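Local coordinates for protein FdhC (Acinetobacter nosocomialis, PDB 5KTC) that probably acylates the amino group of a dTDP-linked 3-amino-3,6-dideoxy-D-galactose with a 3-hydroxybutanoyl group from coenzyme A, as a sugar N-acyltransferase of the GNAT superfamily, at residues 62-67 with 83-88; 79-84 with 94-99; 90-95 with 114-119. All blocks are in the same frame, centred on the assembly; numbering follows the deposited sequence.

Contact 1. Residues 62-67 with 83-88. With FUH ([[(2~{R},3~{S},5~{R})-5-[5-methyl-2,4-bis(oxidanylidene)pyrimidin-1-yl]-3-oxidanyl-oxolan-2-yl]methoxy-oxidanyl-phosphoryl] [(2~{R},3~{R},4~{S},5~{R},6~{R})-6-methyl-3,5-bis(oxidanyl)-4-[[(3~{R})-3-oxidanylbutanoyl]amino]oxan-2-yl] hydrogen phosphate), chain C.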
# COMPACT_ATOMS: atom_id res chain seq x y z
N GLU A 62 16.04 -0.33 1.84
CA GLU A 62 15.71 -0.36 0.41
C GLU A 62 14.26 -0.77 0.08
O GLU A 62 13.85 -0.69 -1.09
CB GLU A 62 16.68 -1.29 -0.30
CG GLU A 62 18.13 -0.81 -0.25
CD GLU A 62 19.14 -1.90 -0.61
OE1 GLU A 62 18.78 -3.10 -0.82
OE2 GLU A 62 20.33 -1.53 -0.68
N GLU A 63 13.51 -1.23 1.08
CA GLU A 63 12.18 -1.84 0.81
C GLU A 63 11.47 -2.08 2.11
O GLU A 63 12.10 -2.56 3.05
CB GLU A 63 12.32 -3.18 0.08
CG GLU A 63 11.05 -3.72 -0.54
CD GLU A 63 11.28 -4.78 -1.61
OE1 GLU A 63 10.53 -5.76 -1.71
OE2 GLU A 63 12.19 -4.57 -2.44
N TYR A 64 10.17 -1.77 2.16
CA TYR A 64 9.33 -1.99 3.31
C TYR A 64 8.04 -2.61 2.87
O TYR A 64 7.32 -2.03 2.04
CB TYR A 64 9.06 -0.67 4.02
CG TYR A 64 10.33 -0.02 4.49
CD1 TYR A 64 11.02 -0.53 5.60
CD2 TYR A 64 10.90 1.03 3.80
CE1 TYR A 64 12.24 0.04 5.99
CE2 TYR A 64 12.12 1.61 4.22
CZ TYR A 64 12.78 1.09 5.31
OH TYR A 64 13.99 1.62 5.75
N TYR A 65 7.74 -3.77 3.41
CA TYR A 65 6.62 -4.62 2.99
C TYR A 65 5.79 -4.91 4.22
O TYR A 65 6.36 -5.26 5.25
CB TYR A 65 7.20 -5.92 2.48
CG TYR A 65 6.33 -6.90 1.78
CD1 TYR A 65 5.06 -6.60 1.33
CD2 TYR A 65 6.82 -8.17 1.52
CE1 TYR A 65 4.31 -7.55 0.64
CE2 TYR A 65 6.08 -9.12 0.83
CZ TYR A 65 4.82 -8.81 0.38
OH TYR A 65 4.03 -9.77 -0.32
N PHE A 66 4.48 -4.69 4.13
CA PHE A 66 3.56 -4.74 5.26
C PHE A 66 2.40 -5.70 5.06
O PHE A 66 1.88 -5.85 3.95
CB PHE A 66 2.96 -3.35 5.55
CG PHE A 66 3.99 -2.28 5.83
CD1 PHE A 66 4.58 -1.61 4.81
CD2 PHE A 66 4.30 -1.93 7.12
CE1 PHE A 66 5.53 -0.64 5.02
CE2 PHE A 66 5.25 -0.97 7.39
CZ PHE A 66 5.87 -0.30 6.33
N ILE A 67 2.01 -6.35 6.15
CA ILE A 67 0.70 -6.98 6.25
C ILE A 67 -0.28 -5.88 6.73
O ILE A 67 0.09 -5.10 7.60
CB ILE A 67 0.67 -8.13 7.25
CG1 ILE A 67 1.76 -9.15 6.94
CG2 ILE A 67 -0.70 -8.76 7.28
CD1 ILE A 67 1.67 -9.81 5.57
N TYR A 83 8.87 0.19 -2.39
CA TYR A 83 10.04 -0.47 -3.01
C TYR A 83 10.61 0.44 -4.14
O TYR A 83 10.00 1.45 -4.57
CB TYR A 83 9.61 -1.90 -3.50
CG TYR A 83 8.62 -1.94 -4.67
CD1 TYR A 83 7.29 -1.66 -4.50
CD2 TYR A 83 9.04 -2.32 -6.00
CE1 TYR A 83 6.40 -1.72 -5.56
CE2 TYR A 83 8.15 -2.41 -7.06
CZ TYR A 83 6.83 -2.08 -6.87
OH TYR A 83 5.89 -2.18 -7.88
N ASP A 84 11.82 0.09 -4.60
CA ASP A 84 12.43 0.66 -5.78
C ASP A 84 12.61 2.16 -5.67
O ASP A 84 11.93 2.94 -6.36
CB ASP A 84 11.60 0.29 -7.02
CG ASP A 84 12.32 0.56 -8.35
OD1 ASP A 84 13.55 0.78 -8.34
OD2 ASP A 84 11.63 0.47 -9.40
N PHE A 85 13.48 2.52 -4.74
CA PHE A 85 13.75 3.90 -4.34
C PHE A 85 14.79 4.59 -5.24
O PHE A 85 15.81 3.98 -5.54
CB PHE A 85 14.30 3.88 -2.92
CG PHE A 85 13.36 3.25 -1.88
CD1 PHE A 85 12.02 3.03 -2.12
CD2 PHE A 85 13.84 2.93 -0.65
CE1 PHE A 85 11.18 2.50 -1.13
CE2 PHE A 85 13.03 2.40 0.35
CZ PHE A 85 11.70 2.16 0.11
N HIS A 86 14.57 5.84 -5.63
CA HIS A 86 15.49 6.61 -6.50
C HIS A 86 15.64 8.08 -6.05
O HIS A 86 15.02 8.47 -5.05
CB HIS A 86 15.02 6.54 -7.97
CG HIS A 86 15.12 5.17 -8.53
ND1 HIS A 86 16.21 4.74 -9.25
CD2 HIS A 86 14.32 4.09 -8.40
CE1 HIS A 86 16.04 3.48 -9.59
NE2 HIS A 86 14.91 3.05 -9.07
N GLU A 87 16.45 8.89 -6.79
CA GLU A 87 16.81 10.28 -6.41
C GLU A 87 16.63 11.37 -7.48
O GLU A 87 16.44 11.10 -8.70
CB GLU A 87 18.25 10.30 -5.95
CG GLU A 87 18.63 9.09 -5.12
CD GLU A 87 19.44 9.45 -3.92
OE1 GLU A 87 20.68 9.31 -3.98
OE2 GLU A 87 18.82 9.90 -2.93
N ASN A 88 16.62 12.62 -7.02
CA ASN A 88 16.53 13.77 -7.92
C ASN A 88 15.30 13.78 -8.90
O ASN A 88 15.50 13.84 -10.10
CB ASN A 88 17.84 13.85 -8.72
CG ASN A 88 19.03 13.92 -7.82
OD1 ASN A 88 19.35 14.98 -7.30
ND2 ASN A 88 19.63 12.78 -7.54
O1 FUH C . -0.04 -2.73 -6.70
C1 FUH C . 0.31 -1.98 -7.61
C2 FUH C . 0.15 -0.50 -7.56
C3 FUH C . -0.95 -0.08 -6.61
O2 FUH C . -2.23 0.02 -7.29
C4 FUH C . -0.67 1.30 -6.05
N1 FUH C . 0.93 -2.46 -8.76
C5 FUH C . 1.45 -3.83 -8.80
C6 FUH C . 1.07 -4.54 -10.11
O3 FUH C . 1.53 -3.77 -11.14
C7 FUH C . 1.74 -5.88 -10.30
C8 FUH C . 1.61 -6.48 -11.72
O4 FUH C . 3.15 -5.78 -10.04
C9 FUH C . 2.96 -3.80 -8.67
O5 FUH C . 3.38 -3.34 -7.37
C10 FUH C . 3.51 -5.16 -8.79
O6 FUH C . 2.98 -5.92 -7.71
P1 FUH C . 3.55 -7.33 -7.32
O7 FUH C . 3.01 -8.42 -8.17
O8 FUH C . 3.14 -7.50 -5.86
O9 FUH C . 5.14 -7.30 -7.19
P2 FUH C . 6.31 -7.43 -8.28
O10 FUH C . 7.23 -6.28 -8.08
O11 FUH C . 5.63 -7.46 -9.65
O12 FUH C . 6.92 -8.80 -7.81
C11 FUH C . 8.28 -9.12 -8.12
C12 FUH C . 8.40 -10.62 -8.21
C13 FUH C . 7.27 -11.29 -9.03
O13 FUH C . 7.75 -12.45 -9.74
C14 FUH C . 6.29 -11.82 -7.99
C15 FUH C . 7.22 -12.13 -6.84
O14 FUH C . 8.32 -11.19 -6.89
N2 FUH C . 6.68 -11.92 -5.48
C16 FUH C . 6.35 -10.68 -5.03
C17 FUH C . 5.90 -10.50 -3.72
C18 FUH C . 5.53 -9.14 -3.18
C19 FUH C . 5.79 -11.67 -2.91
O15 FUH C . 5.43 -11.54 -1.67
N3 FUH C . 6.12 -12.88 -3.37
C20 FUH C . 6.60 -12.98 -4.61
O16 FUH C . 6.91 -14.18 -5.07
O HOH W 1 13.13 -2.11 -3.31
O HOH W 2 15.11 0.71 -3.23
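Phe85 lays one face of its ring against the peptide that joins Glu62 to Glu63, with Phe85 CE2 3.4 Å from Glu62 C. The carbonyl oxygen of Glu62 stands over the same face, displaced toward the rim. The CB of Phe85 points toward 62-67, chi1 of -59° sets CG anti to its own carbonyl carbon, and the ring edge receives Tyr64: Tyr64 CD2 comes within 3.9 Å of Phe85 CZ, the two side chains crossing at about a right angle. A flat, apolar phenylalanine suits this place, filling the angle between peptide and tyrosine. These are neighbouring antiparallel strands, 63-70 and 75-86, of a hairpin in the GNAT sheet, but here they splay, the directions of 63-67 and 83-86 standing 149° apart, and no direct hydrogen bond joins the two segments. Water fills in on the looser side. One molecule donates to Glu62 O at 2.7 Å and to Glu63 OE2 at 2.8 Å while accepting from Asp84 N; a second links Glu62 O to Phe85 N. Between the two regimes, Glu63 CG packs on Tyr83 CB at 3.8 Å, and the extended glutamate carries its carboxylate on to salt bridges with Arg57 and Arg81. Further along the strand, Tyr65 OH donates a 2.6 Å hydrogen bond to O15 of the thymine in the bound product, FUH, near the phenol plane.

Contact 2. Residues 79-84 with 94-99; sequences TVRLYD and WGSWIL. With FUH ([[(2~{R},3~{S},5~{R})-5-[5-methyl-2,4-bis(oxidanylidene)pyrimidin-1-yl]-3-oxidanyl-oxolan-2-yl]methoxy-oxidanyl-phosphoryl] [(2~{R},3~{R},4~{S},5~{R},6~{R})-6-methyl-3,5-bis(oxidanyl)-4-[[(3~{R})-3-oxidanylbutanoyl]amino]oxan-2-yl] hydrogen phosphate), chain C.
A beta bulge in the hairpin of strands 75-86 and 91-99 pairs Thr79 with Ile98 but Arg81 with Gly95, so that Ser96 and Trp97 together stand opposite Val80. Such a bulge is a hallmark of the GNAT fold at its acyl-transfer site. Ser96, its backbone in a left-handed conformation, turns its side chain toward Arg81, which grips it side-on: Arg81 NE and NH2 both donate to Ser96 OG, at 2.9 and 3.1 Å, in the guanidinium plane. A bend at chi3 (62°) brings NE round to the serine, and a salt bridge to Glu63 holds NH1. Ser96 OG in turn donates to phosphate oxygen O8 of FUH at 2.5 Å, and Arg81 NH2 reaches O10 on the other phosphorus at 2.9 Å. The sugar hydroxyl O5 lies over Gly95, where a beta carbon would collide with it. Ser96 N donates to O5 at 3.0 Å, and Tyr83 OH shares a 2.8 Å hydrogen bond with it. Behind the bulge, Val80 CG2 wedges against the indole edge of Trp94, 3.4 Å from CE3. Past the bulge the strand turns to the cofactor, Trp97 O and Leu99 N bonding coenzyme A. The arginine would partly offset the diphosphate charge, while the serine hydroxyl adds a neutral hydrogen bond; the weak bond from Trp97 N to the product amide oxygen O1, at 3.4 Å, is consistent with the bulge helping to steady the acyl carbonyl, as in other GNAT enzymes.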
# COMPACT_ATOMS: atom_id res chain seq x y z
N THR A 79 -1.90 -6.98 1.87
CA THR A 79 -0.53 -6.63 1.78
C THR A 79 -0.35 -5.29 1.15
O THR A 79 -1.21 -4.82 0.37
CB THR A 79 0.29 -7.64 0.96
OG1 THR A 79 -0.21 -7.73 -0.39
CG2 THR A 79 0.24 -8.95 1.63
N VAL A 80 0.81 -4.67 1.42
CA VAL A 80 1.20 -3.51 0.61
C VAL A 80 2.67 -3.29 0.75
O VAL A 80 3.25 -3.68 1.78
CB VAL A 80 0.37 -2.23 0.97
CG1 VAL A 80 0.76 -1.70 2.36
CG2 VAL A 80 0.50 -1.16 -0.11
N ARG A 81 3.27 -2.70 -0.25
CA ARG A 81 4.77 -2.57 -0.29
C ARG A 81 5.25 -1.27 -0.86
O ARG A 81 4.70 -0.78 -1.84
CB ARG A 81 5.33 -3.71 -1.14
CG ARG A 81 6.82 -3.98 -1.08
CD ARG A 81 7.18 -5.38 -1.62
NE ARG A 81 6.81 -5.51 -3.01
CZ ARG A 81 7.58 -5.60 -4.12
NH1 ARG A 81 8.90 -5.69 -4.13
NH2 ARG A 81 6.94 -5.64 -5.28
N LEU A 82 6.32 -0.73 -0.25
CA LEU A 82 7.12 0.35 -0.75
C LEU A 82 8.47 -0.16 -1.18
O LEU A 82 9.11 -0.90 -0.46
CB LEU A 82 7.38 1.43 0.29
CG LEU A 82 6.15 2.23 0.68
CD1 LEU A 82 5.15 1.38 1.46
CD2 LEU A 82 6.63 3.39 1.49
N TYR A 83 8.87 0.19 -2.39
CA TYR A 83 10.04 -0.47 -3.01
C TYR A 83 10.61 0.44 -4.14
O TYR A 83 10.00 1.45 -4.57
CB TYR A 83 9.61 -1.90 -3.50
CG TYR A 83 8.62 -1.94 -4.67
CD1 TYR A 83 7.29 -1.66 -4.50
CD2 TYR A 83 9.04 -2.32 -6.00
CE1 TYR A 83 6.40 -1.72 -5.56
CE2 TYR A 83 8.15 -2.41 -7.06
CZ TYR A 83 6.83 -2.08 -6.87
OH TYR A 83 5.89 -2.18 -7.88
N ASP A 84 11.82 0.09 -4.60
CA ASP A 84 12.43 0.66 -5.78
C ASP A 84 12.61 2.16 -5.67
O ASP A 84 11.93 2.94 -6.36
CB ASP A 84 11.60 0.29 -7.02
CG ASP A 84 12.32 0.56 -8.35
OD1 ASP A 84 13.55 0.78 -8.34
OD2 ASP A 84 11.63 0.47 -9.40
N TRP A 94 5.21 2.12 -4.94
CA TRP A 94 4.41 1.28 -4.08
C TRP A 94 3.46 0.42 -4.91
O TRP A 94 3.21 0.67 -6.11
CB TRP A 94 3.66 2.06 -3.00
CG TRP A 94 2.44 2.84 -3.37
CD1 TRP A 94 2.37 4.06 -3.96
CD2 TRP A 94 1.08 2.46 -3.07
NE1 TRP A 94 1.05 4.46 -4.06
CE2 TRP A 94 0.25 3.52 -3.47
CE3 TRP A 94 0.49 1.34 -2.47
CZ2 TRP A 94 -1.16 3.48 -3.31
CZ3 TRP A 94 -0.91 1.31 -2.28
CH2 TRP A 94 -1.71 2.37 -2.71
N GLY A 95 3.00 -0.60 -4.26
CA GLY A 95 2.20 -1.62 -4.91
C GLY A 95 2.14 -2.88 -4.09
O GLY A 95 2.03 -2.82 -2.84
N SER A 96 2.18 -4.03 -4.75
CA SER A 96 1.81 -5.29 -4.11
C SER A 96 0.55 -5.16 -3.23
O SER A 96 0.48 -5.70 -2.10
CB SER A 96 2.96 -5.94 -3.34
OG SER A 96 4.16 -6.04 -4.08
N TRP A 97 -0.43 -4.45 -3.76
CA TRP A 97 -1.49 -3.88 -2.92
C TRP A 97 -2.68 -4.79 -3.11
O TRP A 97 -3.29 -4.83 -4.21
CB TRP A 97 -1.84 -2.52 -3.38
CG TRP A 97 -2.81 -1.76 -2.51
CD1 TRP A 97 -2.94 -1.82 -1.16
CD2 TRP A 97 -3.74 -0.79 -2.98
NE1 TRP A 97 -3.92 -0.92 -0.76
CE2 TRP A 97 -4.41 -0.27 -1.85
CE3 TRP A 97 -4.08 -0.30 -4.25
CZ2 TRP A 97 -5.41 0.68 -1.95
CZ3 TRP A 97 -5.09 0.66 -4.36
CH2 TRP A 97 -5.72 1.16 -3.19
N ILE A 98 -2.99 -5.54 -2.06
CA ILE A 98 -4.01 -6.57 -2.13
C ILE A 98 -4.84 -6.56 -0.84
O ILE A 98 -4.29 -6.49 0.25
CB ILE A 98 -3.46 -7.99 -2.31
CG1 ILE A 98 -2.39 -8.07 -3.43
CG2 ILE A 98 -4.60 -8.90 -2.69
CD1 ILE A 98 -1.50 -9.27 -3.44
N LEU A 99 -6.16 -6.60 -1.01
CA LEU A 99 -7.07 -6.74 0.15
C LEU A 99 -8.05 -7.91 -0.11
O LEU A 99 -8.60 -7.99 -1.20
CB LEU A 99 -7.84 -5.45 0.34
CG LEU A 99 -7.04 -4.27 0.92
CD1 LEU A 99 -7.88 -3.02 0.84
CD2 LEU A 99 -6.59 -4.48 2.36
O1 FUH C . -0.04 -2.73 -6.70
C1 FUH C . 0.31 -1.98 -7.61
C2 FUH C . 0.15 -0.50 -7.56
C3 FUH C . -0.95 -0.08 -6.61
O2 FUH C . -2.23 0.02 -7.29
C4 FUH C . -0.67 1.30 -6.05
N1 FUH C . 0.93 -2.46 -8.76
C5 FUH C . 1.45 -3.83 -8.80
C6 FUH C . 1.07 -4.54 -10.11
O3 FUH C . 1.53 -3.77 -11.14
C7 FUH C . 1.74 -5.88 -10.30
C8 FUH C . 1.61 -6.48 -11.72
O4 FUH C . 3.15 -5.78 -10.04
C9 FUH C . 2.96 -3.80 -8.67
O5 FUH C . 3.38 -3.34 -7.37
C10 FUH C . 3.51 -5.16 -8.79
O6 FUH C . 2.98 -5.92 -7.71
P1 FUH C . 3.55 -7.33 -7.32
O7 FUH C . 3.01 -8.42 -8.17
O8 FUH C . 3.14 -7.50 -5.86
O9 FUH C . 5.14 -7.30 -7.19
P2 FUH C . 6.31 -7.43 -8.28
O10 FUH C . 7.23 -6.28 -8.08
O11 FUH C . 5.63 -7.46 -9.65
O12 FUH C . 6.92 -8.80 -7.81
C11 FUH C . 8.28 -9.12 -8.12
C12 FUH C . 8.40 -10.62 -8.21
C13 FUH C . 7.27 -11.29 -9.03
O13 FUH C . 7.75 -12.45 -9.74
C14 FUH C . 6.29 -11.82 -7.99
C15 FUH C . 7.22 -12.13 -6.84
O14 FUH C . 8.32 -11.19 -6.89
N2 FUH C . 6.68 -11.92 -5.48
C16 FUH C . 6.35 -10.68 -5.03
C17 FUH C . 5.90 -10.50 -3.72
C18 FUH C . 5.53 -9.14 -3.18
C19 FUH C . 5.79 -11.67 -2.91
O15 FUH C . 5.43 -11.54 -1.67
N3 FUH C . 6.12 -12.88 -3.37
C20 FUH C . 6.60 -12.98 -4.61
O16 FUH C . 6.91 -14.18 -5.07

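Contact 3. Residues 90-95 with 114-119; sequences KSFCWG and LVYEAG. With FUH ([[(2~{R},3~{S},5~{R})-5-[5-methyl-2,4-bis(oxidanylidene)pyrimidin-1-yl]-3-oxidanyl-oxolan-2-yl]methoxy-oxidanyl-phosphoryl] [(2~{R},3~{R},4~{S},5~{R},6~{R})-6-methyl-3,5-bis(oxidanyl)-4-[[(3~{R})-3-oxidanylbutanoyl]amino]oxan-2-yl] hydrogen phosphate), chain C.
Trp94 and Tyr116 are joined by a hydrogen bond, Trp94 NE1 donating to Tyr116 OH at 3.0 Å, somewhat bent (142°), with the oxygen tilted slightly out of the indole plane; their rings also touch obliquely. The bond satisfies the buried indole nitrogen, and the two side chains cross at about a right angle. Val115 approaches one face of the same indole, its CG1 lying 3.8 Å from the centroid of the five-membered ring as a CH-pi contact, while CG2 rests nearer the six-membered ring. The opposite face receives the acyl methyl of the bound product, FUH C4, 3.4 Å above the plane and over the ring's centre. A broad aromatic ring is well chosen here, since one side can pack on the helix while the other lines the acyl pocket.

Phe92, two residues earlier on the same side of the strand, extends the layer. Its edge touches Val115 CG1 at 4.0 Å and Tyr116 CD1 at 4.1 Å, so Val115 CG1 touches both Phe92 and Trp94. Over one face of Phe92 comes Gly119 CA, 4.1 Å from the ring centroid; a beta carbon on Gly119 would stand only 2.4 Å from Phe92 CZ, and glycine lets the helix come this near.

Further out, Phe162 stacks on Tyr116, Phe130 meets Trp94, Trp97 packs edge-to-face with Trp94, and Phe120 and Phe125 adjoin Phe92. Helix 107-122 is the crossover of the beta-alpha-beta unit that links the parallel strands 91-99 and 127-133; its segment 114-119 runs roughly antiparallel, at 155°, to 91-95, and the helix leans also on Val80 of strand 75-86.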
# COMPACT_ATOMS: atom_id res chain seq x y z
N LYS A 90 13.58 12.59 -4.91
CA LYS A 90 13.63 11.40 -4.12
C LYS A 90 12.28 10.66 -4.34
O LYS A 90 11.23 11.24 -4.08
CB LYS A 90 13.86 11.80 -2.68
CG LYS A 90 14.57 10.74 -1.89
CD LYS A 90 15.22 11.38 -0.66
CE LYS A 90 15.70 10.32 0.29
NZ LYS A 90 14.56 9.51 0.82
N SER A 91 12.31 9.45 -4.89
CA SER A 91 11.07 8.77 -5.28
C SER A 91 10.98 7.36 -4.75
O SER A 91 12.02 6.65 -4.58
CB SER A 91 10.86 8.80 -6.79
OG SER A 91 11.80 7.96 -7.40
N PHE A 92 9.76 6.94 -4.42
CA PHE A 92 9.54 5.54 -4.04
C PHE A 92 8.43 5.00 -4.90
O PHE A 92 7.59 5.74 -5.31
CB PHE A 92 9.19 5.35 -2.53
CG PHE A 92 7.84 5.87 -2.12
CD1 PHE A 92 7.64 7.23 -1.85
CD2 PHE A 92 6.76 5.02 -1.99
CE1 PHE A 92 6.39 7.71 -1.48
CE2 PHE A 92 5.52 5.51 -1.62
CZ PHE A 92 5.34 6.85 -1.34
N CYS A 93 8.48 3.71 -5.20
CA CYS A 93 7.34 3.00 -5.76
C CYS A 93 6.49 2.34 -4.65
O CYS A 93 6.99 2.00 -3.58
CB CYS A 93 7.77 1.92 -6.76
SG CYS A 93 8.75 2.62 -8.16
N TRP A 94 5.21 2.12 -4.94
CA TRP A 94 4.41 1.28 -4.08
C TRP A 94 3.46 0.42 -4.91
O TRP A 94 3.21 0.67 -6.11
CB TRP A 94 3.66 2.06 -3.00
CG TRP A 94 2.44 2.84 -3.37
CD1 TRP A 94 2.37 4.06 -3.96
CD2 TRP A 94 1.08 2.46 -3.07
NE1 TRP A 94 1.05 4.46 -4.06
CE2 TRP A 94 0.25 3.52 -3.47
CE3 TRP A 94 0.49 1.34 -2.47
CZ2 TRP A 94 -1.16 3.48 -3.31
CZ3 TRP A 94 -0.91 1.31 -2.28
CH2 TRP A 94 -1.71 2.37 -2.71
N GLY A 95 3.00 -0.60 -4.26
CA GLY A 95 2.20 -1.62 -4.91
C GLY A 95 2.14 -2.88 -4.09
O GLY A 95 2.03 -2.82 -2.84
N LEU A 114 -1.84 5.42 4.49
CA LEU A 114 -0.80 5.09 5.39
C LEU A 114 0.44 4.86 4.58
O LEU A 114 1.54 5.18 5.04
CB LEU A 114 -1.17 3.86 6.20
CG LEU A 114 -2.23 4.06 7.31
CD1 LEU A 114 -2.59 2.70 7.92
CD2 LEU A 114 -1.78 5.06 8.36
N VAL A 115 0.30 4.31 3.39
CA VAL A 115 1.50 4.24 2.48
C VAL A 115 2.14 5.58 2.28
O VAL A 115 3.37 5.71 2.36
CB VAL A 115 1.20 3.60 1.12
CG1 VAL A 115 2.29 3.92 0.08
CG2 VAL A 115 0.90 2.12 1.30
N TYR A 116 1.31 6.58 1.94
CA TYR A 116 1.84 7.90 1.71
C TYR A 116 2.40 8.54 3.00
O TYR A 116 3.38 9.28 2.91
CB TYR A 116 0.76 8.80 1.05
CG TYR A 116 0.37 8.31 -0.32
CD1 TYR A 116 1.35 7.99 -1.29
CD2 TYR A 116 -0.95 8.21 -0.72
CE1 TYR A 116 1.02 7.60 -2.56
CE2 TYR A 116 -1.28 7.76 -1.98
CZ TYR A 116 -0.29 7.48 -2.90
OH TYR A 116 -0.57 7.02 -4.17
N GLU A 117 1.80 8.29 4.15
CA GLU A 117 2.35 8.72 5.47
C GLU A 117 3.79 8.13 5.59
O GLU A 117 4.76 8.81 5.91
CB GLU A 117 1.37 8.26 6.62
CG GLU A 117 1.27 9.09 7.91
CD GLU A 117 0.32 8.51 9.00
OE1 GLU A 117 0.88 8.04 10.02
OE2 GLU A 117 -0.96 8.50 8.90
N ALA A 118 3.90 6.83 5.31
CA ALA A 118 5.20 6.16 5.46
C ALA A 118 6.24 6.74 4.54
O ALA A 118 7.39 7.06 4.94
CB ALA A 118 5.05 4.68 5.24
N GLY A 119 5.85 6.89 3.28
CA GLY A 119 6.79 7.31 2.27
C GLY A 119 7.17 8.75 2.38
O GLY A 119 8.32 9.06 2.35
O1 FUH C . -0.04 -2.73 -6.70
C1 FUH C . 0.31 -1.98 -7.61
C2 FUH C . 0.15 -0.50 -7.56
C3 FUH C . -0.95 -0.08 -6.61
O2 FUH C . -2.23 0.02 -7.29
C4 FUH C . -0.67 1.30 -6.05
N1 FUH C . 0.93 -2.46 -8.76
C5 FUH C . 1.45 -3.83 -8.80
C6 FUH C . 1.07 -4.54 -10.11
O3 FUH C . 1.53 -3.77 -11.14
C7 FUH C . 1.74 -5.88 -10.30
C8 FUH C . 1.61 -6.48 -11.72
O4 FUH C . 3.15 -5.78 -10.04
C9 FUH C . 2.96 -3.80 -8.67
O5 FUH C . 3.38 -3.34 -7.37
C10 FUH C . 3.51 -5.16 -8.79
O6 FUH C . 2.98 -5.92 -7.71
P1 FUH C . 3.55 -7.33 -7.32
O7 FUH C . 3.01 -8.42 -8.17
O8 FUH C . 3.14 -7.50 -5.86
O9 FUH C . 5.14 -7.30 -7.19
P2 FUH C . 6.31 -7.43 -8.28
O10 FUH C . 7.23 -6.28 -8.08
O11 FUH C . 5.63 -7.46 -9.65
O12 FUH C . 6.92 -8.80 -7.81
C11 FUH C . 8.28 -9.12 -8.12
C12 FUH C . 8.40 -10.62 -8.21
C13 FUH C . 7.27 -11.29 -9.03
O13 FUH C . 7.75 -12.45 -9.74
C14 FUH C . 6.29 -11.82 -7.99
C15 FUH C . 7.22 -12.13 -6.84
O14 FUH C . 8.32 -11.19 -6.89
N2 FUH C . 6.68 -11.92 -5.48
C16 FUH C . 6.35 -10.68 -5.03
C17 FUH C . 5.90 -10.50 -3.72
C18 FUH C . 5.53 -9.14 -3.18
C19 FUH C . 5.79 -11.67 -2.91
O15 FUH C . 5.43 -11.54 -1.67
N3 FUH C . 6.12 -12.88 -3.37
C20 FUH C . 6.60 -12.98 -4.61
O16 FUH C . 6.91 -14.18 -5.07

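Overall arrangement
Contacts 1 and 2 overlap along the chain, as do 2 and 3, while contact 1 closes before contact 3 opens; their centres lie 7 to 9 Å apart. Contact 1 joins strands 63-70 and 75-86, contact 2 joins 75-86 to 91-99, and contact 3 sets helix 107-122 against 91-99. Contacts 1 and 2 share strand 75-86, and contacts 2 and 3 strand 91-99; contacts 1 and 3 lie on neighbouring strands of the mixed GNAT sheet. Leu82 on Phe92 and Val80 on Val115 tie contacts 2 and 3. All touch the bound product: contact 1 at thymine and, through Tyr83, sugar, contact 2 at diphosphate, sugar and amide, contact 3 at the acyl tail.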